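Local coordinates for protein ulvan Lyase-PL25 (Pseudoalteromonas sp. PLSV, PDB 5UAM) that cleaves ulvan, the sulfated cell-wall polysaccharide of green seaweeds, as a beta-propeller polysaccharide lyase of family PL25 that carries a zinc site, at residues G162-A167 and S186-Q191; D174-F179 and M264-K269; S205-K210 and V235-H240. One frame throughout, in Å; residues are numbered along the deposited sequence.

Contact 1: residues G162-A167 and S186-Q191. With PO4 (phosphate ion), chain E; EDO (1,2-ethanediol), chain J.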
loop_
_atom_site.group_PDB
_atom_site.type_symbol
_atom_site.label_atom_id
_atom_site.label_comp_id
_atom_site.label_asym_id
_atom_site.label_seq_id
_atom_site.Cartn_x
_atom_site.Cartn_y
_atom_site.Cartn_z
ATOM N N GLY A 162 13.678 -6.860 -1.772
ATOM C CA GLY A 162 12.643 -5.877 -1.508
ATOM C C GLY A 162 11.246 -6.481 -1.467
ATOM O O GLY A 162 10.936 -7.423 -2.201
ATOM N N THR A 163 10.417 -5.952 -0.577
ATOM C CA THR A 163 8.983 -6.217 -0.508
ATOM C C THR A 163 8.315 -4.885 -0.185
ATOM O O THR A 163 8.848 -4.090 0.592
ATOM C CB THR A 163 8.585 -7.186 0.660
ATOM O OG1 THR A 163 9.446 -8.336 0.744
ATOM C CG2 THR A 163 7.158 -7.690 0.484
ATOM N N TYR A 164 7.116 -4.666 -0.724
ATOM C CA TYR A 164 6.238 -3.552 -0.329
ATOM C C TYR A 164 6.673 -2.197 -0.883
ATOM O O TYR A 164 6.873 -1.225 -0.132
ATOM C CB TYR A 164 6.018 -3.490 1.179
ATOM C CG TYR A 164 5.427 -4.716 1.808
ATOM C CD1 TYR A 164 4.209 -5.217 1.392
ATOM C CD2 TYR A 164 6.084 -5.375 2.835
ATOM C CE1 TYR A 164 3.662 -6.306 2.008
ATOM C CE2 TYR A 164 5.559 -6.463 3.444
ATOM C CZ TYR A 164 4.353 -6.935 3.033
ATOM O OH TYR A 164 3.800 -8.028 3.653
ATOM N N ASN A 165 6.746 -2.108 -2.207
ATOM C CA ASN A 165 7.220 -0.907 -2.880
ATOM C C ASN A 165 6.249 0.254 -2.752
ATOM O O ASN A 165 5.052 0.121 -3.032
ATOM C CB ASN A 165 7.386 -1.172 -4.363
ATOM C CG ASN A 165 8.412 -2.201 -4.644
ATOM O OD1 ASN A 165 9.529 -2.133 -4.133
ATOM N ND2 ASN A 165 8.071 -3.153 -5.508
ATOM N N GLN A 166 6.785 1.415 -2.407
ATOM C CA GLN A 166 6.014 2.630 -2.245
ATOM C C GLN A 166 6.847 3.729 -2.862
ATOM O O GLN A 166 7.964 3.983 -2.418
ATOM C CB GLN A 166 5.746 2.857 -0.763
ATOM C CG GLN A 166 5.066 1.657 -0.163
ATOM C CD GLN A 166 4.838 1.769 1.295
ATOM O OE1 GLN A 166 4.229 2.726 1.759
ATOM N NE2 GLN A 166 5.227 0.733 2.019
ATOM N N ALA A 167 6.332 4.340 -3.926
ATOM C CA ALA A 167 7.133 5.238 -4.741
ATOM C C ALA A 167 6.609 6.659 -4.635
ATOM O O ALA A 167 5.419 6.905 -4.828
ATOM C CB ALA A 167 7.096 4.794 -6.202
ATOM N N SER A 186 14.277 -7.733 8.603
ATOM C CA SER A 186 14.942 -6.828 7.687
ATOM C C SER A 186 14.646 -5.391 8.071
ATOM O O SER A 186 13.573 -5.074 8.595
ATOM C CB SER A 186 14.434 -7.016 6.250
ATOM O OG SER A 186 14.568 -8.360 5.817
ATOM N N ASP A 187 15.596 -4.519 7.770
ATOM C CA ASP A 187 15.332 -3.095 7.910
ATOM C C ASP A 187 14.364 -2.630 6.828
ATOM O O ASP A 187 14.261 -3.219 5.751
ATOM C CB ASP A 187 16.612 -2.286 7.730
ATOM C CG ASP A 187 17.623 -2.442 8.873
ATOM O OD1 ASP A 187 17.453 -3.245 9.827
ATOM O OD2 ASP A 187 18.649 -1.726 8.784
ATOM N N TRP A 188 13.649 -1.545 7.117
ATOM C CA TRP A 188 12.955 -0.776 6.088
ATOM C C TRP A 188 13.871 0.340 5.631
ATOM O O TRP A 188 14.585 0.939 6.447
ATOM C CB TRP A 188 11.627 -0.207 6.582
ATOM C CG TRP A 188 10.564 -1.255 6.632
ATOM C CD1 TRP A 188 10.523 -2.321 7.476
ATOM C CD2 TRP A 188 9.433 -1.373 5.779
ATOM N NE1 TRP A 188 9.423 -3.090 7.215
ATOM C CE2 TRP A 188 8.727 -2.522 6.190
ATOM C CE3 TRP A 188 8.937 -0.613 4.721
ATOM C CZ2 TRP A 188 7.539 -2.929 5.573
ATOM C CZ3 TRP A 188 7.721 -1.044 4.095
ATOM C CH2 TRP A 188 7.067 -2.173 4.541
ATOM N N VAL A 189 13.849 0.600 4.331
ATOM C CA VAL A 189 14.810 1.482 3.695
ATOM C C VAL A 189 14.105 2.338 2.654
ATOM O O VAL A 189 12.979 2.067 2.236
ATOM C CB VAL A 189 15.927 0.691 2.988
ATOM C CG1 VAL A 189 16.624 -0.273 3.943
ATOM C CG2 VAL A 189 15.353 -0.061 1.792
ATOM N N TYR A 190 14.832 3.332 2.169
ATOM C CA TYR A 190 14.522 3.917 0.874
ATOM C C TYR A 190 15.750 3.906 -0.019
ATOM O O TYR A 190 16.890 3.868 0.449
ATOM C CB TYR A 190 13.968 5.343 0.993
ATOM C CG TYR A 190 14.945 6.375 1.523
ATOM C CD1 TYR A 190 15.860 6.996 0.691
ATOM C CD2 TYR A 190 14.946 6.750 2.866
ATOM C CE1 TYR A 190 16.748 7.950 1.169
ATOM C CE2 TYR A 190 15.825 7.701 3.345
ATOM C CZ TYR A 190 16.729 8.312 2.500
ATOM O OH TYR A 190 17.597 9.263 3.007
ATOM N N GLN A 191 15.489 3.917 -1.333
ATOM C CA GLN A 191 16.502 4.240 -2.320
ATOM C C GLN A 191 16.069 5.479 -3.079
ATOM O O GLN A 191 14.905 5.603 -3.479
ATOM C CB GLN A 191 16.754 3.084 -3.294
ATOM C CG GLN A 191 17.437 1.889 -2.664
ATOM C CD GLN A 191 17.888 0.865 -3.661
ATOM O OE1 GLN A 191 17.226 -0.164 -3.888
ATOM N NE2 GLN A 191 19.027 1.132 -4.272
HETATM P P PO4 E . 5.021 -10.879 4.861
HETATM O O1 PO4 E . 4.988 -12.096 5.765
HETATM O O2 PO4 E . 5.313 -9.665 5.643
HETATM O O3 PO4 E . 3.639 -10.794 4.261
HETATM O O4 PO4 E . 6.112 -11.103 3.819
HETATM C C1 EDO J . 20.949 -4.362 9.690
HETATM O O1 EDO J . 20.067 -4.108 10.796
HETATM C C2 EDO J . 22.133 -5.199 10.161
HETATM O O2 EDO J . 21.648 -6.430 10.709
#
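The rings of Y164 and W188 lie almost parallel, their planes 5° apart, yet they meet rim to rim and do not stack: the phenol and six-membered indole centroids are 5.9 Å apart, and Y164 CD2 approaches W188 CH2 to 3.8 Å. One face of the tyrosine carries the methyl CG2 of its own neighbour T163, over the ring centre, while oxygen O2 of a phosphate ion sits at the ring's edge. At the indole's edge comes Q166, whose NE2 lies 3.7 Å from W188 CZ3 with the amide turned nearly upright to the ring (82°). That amide is held at both ends, NE2 by A223 O and, weakly, by Y164 O, and OE1 by A225 N and H43 NE2. W188 in turn is anchored through NE1 to W221 O. The chain turns a corner at Y164 in the run leading to strand 165-169, and the phenol is directed into the active site. Its OH stands 2.8 Å from phosphate O3. H99, H119, R180, H184 and Y222 hydrogen-bond this anion, consistent with a pocket for an acidic group of ulvan in which Y164 probably acts as proton acceptor and H99 as proton donor.

Contact 2: residues D174-F179 and M264-K269; sequences DIYLFF and MSFNTK
A single water ties Y176 to T268: it lies 2.7 Å from Y176 OH, in the plane of the phenol ring, and donates a longer bond of 3.3 Å to T268 O. The same hydroxyl also touches carbon, with T268 CB 3.6 Å from Y176 OH, so the threonine packs against the outer end of the tyrosine. T268 has OG1 between its backbone N and carbonyl carbon (chi1 67°), a setting in which the hydroxyl bonds D231 O while the methyl CG2 lies over the rim of one face of F266. Just ahead of it, N267 OD1 accepts from K269 N at 2.8 Å in an Asx turn, and from T270 N as well, at the turn that follows strand 258-267.

The other contacts are largely between aromatic rings. F266 presents its edge to the face of Y176 in an offset T-shaped pair, planes 89° apart and centroids 5.5 Å apart, with F266 CZ 3.7 Å from Y176 CE2. Toward F178 the same ring meets edge with edge, F266 CD2 standing 4.0 Å from F178 CZ. One phenylalanine thereby serves two residues that alternate along a strand and share one face of it.

The cluster extends outward: W273 stacks on F266, and Y190 of strand 188-193 meets both F266 and Y176. Strands 175-180 and 258-267 are not neighbours in the sheet; they meet through side chains that set out toward each other, and I233 of strand 232-243 touches both F178 and T268.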
loop_
_atom_site.group_PDB
_atom_site.type_symbol
_atom_site.label_atom_id
_atom_site.label_comp_id
_atom_site.label_asym_id
_atom_site.label_seq_id
_atom_site.Cartn_x
_atom_site.Cartn_y
_atom_site.Cartn_z
ATOM N N ASP A 174 12.976 14.391 -7.762
ATOM C CA ASP A 174 13.666 13.291 -7.100
ATOM C C ASP A 174 12.672 12.191 -6.756
ATOM O O ASP A 174 11.515 12.448 -6.393
ATOM C CB ASP A 174 14.338 13.766 -5.816
ATOM C CG ASP A 174 15.558 14.673 -6.058
ATOM O OD1 ASP A 174 15.996 14.871 -7.226
ATOM O OD2 ASP A 174 16.073 15.229 -5.048
ATOM N N ILE A 175 13.140 10.953 -6.863
ATOM C CA ILE A 175 12.310 9.766 -6.682
ATOM C C ILE A 175 12.818 9.001 -5.473
ATOM O O ILE A 175 14.024 8.717 -5.363
ATOM C CB ILE A 175 12.332 8.873 -7.929
ATOM C CG1 ILE A 175 11.606 9.582 -9.077
ATOM C CG2 ILE A 175 11.713 7.516 -7.629
ATOM C CD1 ILE A 175 11.915 8.992 -10.404
ATOM N N TYR A 176 11.902 8.669 -4.568
ATOM C CA TYR A 176 12.202 7.834 -3.415
ATOM C C TYR A 176 11.369 6.569 -3.487
ATOM O O TYR A 176 10.141 6.639 -3.604
ATOM C CB TYR A 176 11.889 8.564 -2.105
ATOM C CG TYR A 176 12.779 9.747 -1.869
ATOM C CD1 TYR A 176 12.531 10.978 -2.467
ATOM C CD2 TYR A 176 13.896 9.643 -1.042
ATOM C CE1 TYR A 176 13.363 12.055 -2.235
ATOM C CE2 TYR A 176 14.730 10.704 -0.820
ATOM C CZ TYR A 176 14.463 11.921 -1.406
ATOM O OH TYR A 176 15.301 12.991 -1.181
ATOM N N LEU A 177 12.031 5.419 -3.393
ATOM C CA LEU A 177 11.359 4.129 -3.340
ATOM C C LEU A 177 11.557 3.574 -1.940
ATOM O O LEU A 177 12.693 3.332 -1.531
ATOM C CB LEU A 177 11.920 3.138 -4.366
ATOM C CG LEU A 177 11.147 1.823 -4.445
ATOM C CD1 LEU A 177 9.792 2.046 -5.095
ATOM C CD2 LEU A 177 11.964 0.794 -5.255
ATOM N N PHE A 178 10.459 3.404 -1.213
ATOM C CA PHE A 178 10.460 2.858 0.138
ATOM C C PHE A 178 10.031 1.396 0.079
ATOM O O PHE A 178 9.136 1.029 -0.687
ATOM C CB PHE A 178 9.467 3.627 1.017
ATOM C CG PHE A 178 9.873 5.026 1.280
ATOM C CD1 PHE A 178 9.610 5.994 0.340
ATOM C CD2 PHE A 178 10.517 5.370 2.448
ATOM C CE1 PHE A 178 9.969 7.291 0.546
ATOM C CE2 PHE A 178 10.927 6.700 2.655
ATOM C CZ PHE A 178 10.638 7.637 1.686
ATOM N N PHE A 179 10.685 0.549 0.857
ATOM C CA PHE A 179 10.388 -0.875 0.870
ATOM C C PHE A 179 11.076 -1.525 2.063
ATOM O O PHE A 179 11.968 -0.941 2.700
ATOM C CB PHE A 179 10.822 -1.568 -0.434
ATOM C CG PHE A 179 12.265 -1.366 -0.784
ATOM C CD1 PHE A 179 12.686 -0.241 -1.483
ATOM C CD2 PHE A 179 13.221 -2.308 -0.441
ATOM C CE1 PHE A 179 14.017 -0.047 -1.808
ATOM C CE2 PHE A 179 14.547 -2.121 -0.766
ATOM C CZ PHE A 179 14.952 -0.992 -1.463
ATOM N N MET A 264 6.181 9.253 11.830
ATOM C CA MET A 264 7.298 10.176 11.736
ATOM C C MET A 264 7.322 10.813 10.354
ATOM O O MET A 264 6.640 10.368 9.432
ATOM C CB MET A 264 8.630 9.493 12.084
ATOM C CG MET A 264 9.015 8.364 11.170
ATOM S SD MET A 264 10.302 7.405 12.012
ATOM C CE MET A 264 10.672 6.152 10.779
ATOM N N SER A 265 8.152 11.845 10.221
ATOM C CA SER A 265 8.248 12.654 9.014
ATOM C C SER A 265 9.704 12.721 8.560
ATOM O O SER A 265 10.619 12.707 9.375
ATOM C CB SER A 265 7.717 14.063 9.323
ATOM O OG SER A 265 7.610 14.884 8.176
ATOM N N PHE A 266 9.896 12.816 7.246
ATOM C CA PHE A 266 11.191 12.840 6.577
ATOM C C PHE A 266 11.243 14.117 5.754
ATOM O O PHE A 266 10.467 14.286 4.810
ATOM C CB PHE A 266 11.265 11.590 5.694
ATOM C CG PHE A 266 12.433 11.514 4.733
ATOM C CD1 PHE A 266 13.642 12.162 4.938
ATOM C CD2 PHE A 266 12.286 10.746 3.600
ATOM C CE1 PHE A 266 14.691 12.025 4.009
ATOM C CE2 PHE A 266 13.320 10.607 2.678
ATOM C CZ PHE A 266 14.499 11.238 2.870
ATOM N N ASN A 267 12.141 15.025 6.113
ATOM C CA ASN A 267 12.362 16.229 5.329
ATOM C C ASN A 267 13.360 15.885 4.229
ATOM O O ASN A 267 14.537 15.645 4.502
ATOM C CB ASN A 267 12.878 17.347 6.225
ATOM C CG ASN A 267 13.100 18.646 5.476
ATOM O OD1 ASN A 267 13.567 18.665 4.335
ATOM N ND2 ASN A 267 12.785 19.752 6.134
ATOM N N THR A 268 12.882 15.819 2.982
ATOM C CA THR A 268 13.763 15.375 1.906
ATOM C C THR A 268 14.794 16.414 1.500
ATOM O O THR A 268 15.754 16.057 0.812
ATOM C CB THR A 268 12.964 14.972 0.662
ATOM O OG1 THR A 268 12.318 16.129 0.095
ATOM C CG2 THR A 268 11.969 13.894 0.976
ATOM N N LYS A 269 14.635 17.679 1.904
ATOM C CA LYS A 269 15.627 18.692 1.576
ATOM C C LYS A 269 16.821 18.597 2.515
ATOM O O LYS A 269 17.973 18.640 2.070
ATOM C CB LYS A 269 14.980 20.073 1.643
ATOM C CG LYS A 269 15.923 21.234 1.339
ATOM C CD LYS A 269 15.219 22.582 1.472
ATOM C CE LYS A 269 14.929 22.969 2.931
ATOM N NZ LYS A 269 16.089 23.611 3.633
HETATM O O HOH W 1 17.359 13.189 0.565
#

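Contact 3: residues S205-K210 and V235-H240. With ZN (zinc ion), chain D; EDO (1,2-ethanediol), chain J.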
loop_
_atom_site.group_PDB
_atom_site.type_symbol
_atom_site.label_atom_id
_atom_site.label_comp_id
_atom_site.label_asym_id
_atom_site.label_seq_id
_atom_site.Cartn_x
_atom_site.Cartn_y
_atom_site.Cartn_z
ATOM N N SER A 205 18.617 2.938 5.669
ATOM C CA SER A 205 17.729 2.301 6.639
ATOM C C SER A 205 17.051 3.345 7.516
ATOM O O SER A 205 17.728 4.172 8.131
ATOM C CB SER A 205 18.488 1.346 7.558
ATOM O OG SER A 205 18.967 0.221 6.857
ATOM N N PHE A 206 15.718 3.273 7.622
ATOM C CA PHE A 206 14.984 4.163 8.520
ATOM C C PHE A 206 14.259 3.451 9.658
ATOM O O PHE A 206 13.942 4.102 10.668
ATOM C CB PHE A 206 14.040 5.121 7.760
ATOM C CG PHE A 206 12.873 4.446 7.092
ATOM C CD1 PHE A 206 12.960 3.979 5.785
ATOM C CD2 PHE A 206 11.679 4.287 7.770
ATOM C CE1 PHE A 206 11.887 3.365 5.185
ATOM C CE2 PHE A 206 10.603 3.679 7.178
ATOM C CZ PHE A 206 10.706 3.209 5.878
ATOM N N LEU A 207 14.059 2.141 9.577
ATOM C CA LEU A 207 13.562 1.352 10.700
ATOM C C LEU A 207 14.465 0.143 10.863
ATOM O O LEU A 207 14.760 -0.550 9.888
ATOM C CB LEU A 207 12.124 0.875 10.515
ATOM C CG LEU A 207 11.074 1.972 10.724
ATOM C CD1 LEU A 207 9.726 1.539 10.138
ATOM C CD2 LEU A 207 10.927 2.303 12.197
ATOM N N LYS A 208 14.911 -0.087 12.091
ATOM C CA LYS A 208 15.892 -1.118 12.416
ATOM C C LYS A 208 15.236 -2.427 12.836
ATOM O O LYS A 208 14.421 -2.451 13.764
ATOM C CB LYS A 208 16.715 -0.621 13.602
ATOM C CG LYS A 208 17.758 -1.598 14.123
ATOM C CD LYS A 208 18.894 -1.744 13.125
ATOM C CE LYS A 208 20.065 -2.414 13.786
ATOM N NZ LYS A 208 21.217 -2.542 12.844
ATOM N N HIS A 209 15.667 -3.526 12.226
ATOM C CA HIS A 209 15.416 -4.855 12.767
ATOM C C HIS A 209 16.618 -5.294 13.592
ATOM O O HIS A 209 17.765 -4.957 13.287
ATOM C CB HIS A 209 15.154 -5.882 11.653
ATOM C CG HIS A 209 16.390 -6.560 11.146
ATOM N ND1 HIS A 209 17.237 -5.985 10.216
ATOM C CD2 HIS A 209 16.938 -7.761 11.453
ATOM C CE1 HIS A 209 18.241 -6.804 9.971
ATOM N NE2 HIS A 209 18.083 -7.891 10.706
ATOM N N LYS A 210 16.355 -6.060 14.649
ATOM C CA LYS A 210 17.400 -6.524 15.556
ATOM C C LYS A 210 16.781 -7.469 16.575
ATOM O O LYS A 210 15.561 -7.494 16.747
ATOM C CB LYS A 210 18.095 -5.370 16.299
ATOM C CG LYS A 210 17.126 -4.452 17.086
ATOM C CD LYS A 210 17.917 -3.442 17.912
ATOM C CE LYS A 210 17.035 -2.378 18.542
ATOM N NZ LYS A 210 16.075 -2.956 19.516
ATOM N N VAL A 235 5.344 8.963 7.300
ATOM C CA VAL A 235 5.407 7.509 7.402
ATOM C C VAL A 235 4.648 7.061 8.650
ATOM O O VAL A 235 4.990 7.481 9.763
ATOM C CB VAL A 235 6.856 7.001 7.452
ATOM C CG1 VAL A 235 6.885 5.470 7.432
ATOM C CG2 VAL A 235 7.669 7.593 6.289
ATOM N N SER A 236 3.657 6.175 8.473
ATOM C CA SER A 236 3.007 5.512 9.588
ATOM C C SER A 236 3.416 4.051 9.571
ATOM O O SER A 236 3.685 3.474 8.516
ATOM C CB SER A 236 1.490 5.651 9.552
ATOM O OG SER A 236 0.978 5.131 8.342
ATOM N N TYR A 237 3.493 3.449 10.743
ATOM C CA TYR A 237 4.006 2.090 10.784
ATOM C C TYR A 237 3.494 1.371 12.018
ATOM O O TYR A 237 3.190 1.993 13.027
ATOM C CB TYR A 237 5.537 2.053 10.736
ATOM C CG TYR A 237 6.323 2.968 11.663
ATOM C CD1 TYR A 237 6.471 4.329 11.382
ATOM C CD2 TYR A 237 7.009 2.450 12.751
ATOM C CE1 TYR A 237 7.245 5.133 12.173
ATOM C CE2 TYR A 237 7.786 3.252 13.546
ATOM C CZ TYR A 237 7.913 4.598 13.253
ATOM O OH TYR A 237 8.724 5.391 14.046
ATOM N N ASP A 238 3.369 0.049 11.910
ATOM C CA ASP A 238 3.116 -0.791 13.079
ATOM C C ASP A 238 4.288 -1.738 13.305
ATOM O O ASP A 238 5.166 -1.908 12.452
ATOM C CB ASP A 238 1.740 -1.511 13.057
ATOM C CG ASP A 238 1.570 -2.549 11.936
ATOM O OD1 ASP A 238 2.194 -2.460 10.872
ATOM O OD2 ASP A 238 0.729 -3.469 12.127
ATOM N N TYR A 239 4.305 -2.314 14.502
ATOM C CA TYR A 239 5.395 -3.169 14.957
ATOM C C TYR A 239 4.994 -4.638 14.912
ATOM O O TYR A 239 3.927 -5.006 15.408
ATOM C CB TYR A 239 5.798 -2.785 16.373
ATOM C CG TYR A 239 6.850 -3.691 16.973
ATOM C CD1 TYR A 239 8.180 -3.536 16.656
ATOM C CD2 TYR A 239 6.506 -4.669 17.897
ATOM C CE1 TYR A 239 9.140 -4.350 17.213
ATOM C CE2 TYR A 239 7.467 -5.494 18.467
ATOM C CZ TYR A 239 8.788 -5.321 18.121
ATOM O OH TYR A 239 9.733 -6.135 18.689
ATOM N N HIS A 240 5.859 -5.464 14.337
ATOM C CA HIS A 240 5.682 -6.912 14.284
ATOM C C HIS A 240 6.610 -7.561 15.314
ATOM O O HIS A 240 7.836 -7.386 15.259
ATOM C CB HIS A 240 5.973 -7.405 12.860
ATOM C CG HIS A 240 6.074 -8.892 12.723
ATOM N ND1 HIS A 240 5.141 -9.761 13.247
ATOM C CD2 HIS A 240 6.994 -9.661 12.098
ATOM C CE1 HIS A 240 5.492 -11.004 12.960
ATOM N NE2 HIS A 240 6.608 -10.971 12.250
HETATM ZN ZN ZN D . 7.868 -12.447 11.615
HETATM C C1 EDO J . 20.949 -4.362 9.690
HETATM O O1 EDO J . 20.067 -4.108 10.796
HETATM C C2 EDO J . 22.133 -5.199 10.161
HETATM O O2 EDO J . 21.648 -6.430 10.709
#
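L207 lies over the face of Y237, its two methyls dividing the ring between them. CD1 sits 4.2 Å from the ring centroid and 22° off the normal, a CH-pi contact displaced toward the rim, whereas CD2 reaches further out along the ring to approach Y237 CE2 at 3.5 Å. With chi1 at 48° the tyrosine ring swings over its own backbone, flanked by N and C, and offers this face to the leucine; its far end is held by a hydrogen bond between the phenol oxygen and T294 OG1. Beside this pair F206 and V235 cross more loosely, F206 CE2 meeting the methyl V235 CG1 at 4.1 Å.

That consecutive residues F206 and L207 both turn toward strand 232-243 fits a classic beta bulge, in which the two lie together opposite W188 of the adjoining antiparallel strand 188-193. In this beta-propeller lyase the irregularity thus goes with two apolar side chains directed to one side; W221 of strand 217-227 packs on L207, and M264 of strand 258-267 touches both F206 and Y237.

Further along each segment the character becomes polar. K208 NZ bonds oxygen O1 of a bound ethanediol at 2.8 Å, and the same oxygen bonds D187. At the far end of the other segment H240 NE2 coordinates the zinc ion at 2.0 Å; H184, C242 and H254 complete this site.

The three contacts occupy one large set of antiparallel strands in the beta-propeller, all within the region related to BNR repeats. Contacts 1 and 2 have centres about 11 Å apart, as do contacts 1 and 3; contacts 2 and 3 are about 14 Å apart. Along the chain contacts 1 and 2 alternate, contact 3 follows contact 1, and both segments of contact 3 fall between those of contact 2. Strand 175-180 runs between the two strands of contact 1, while strands 188-193 and 204-211 adjoin, as do 232-243 and 258-267. F178 and M264 both touch F206, so contacts 2 and 3 meet through apolar side chains, while contact 1 borders the catalytic pocket.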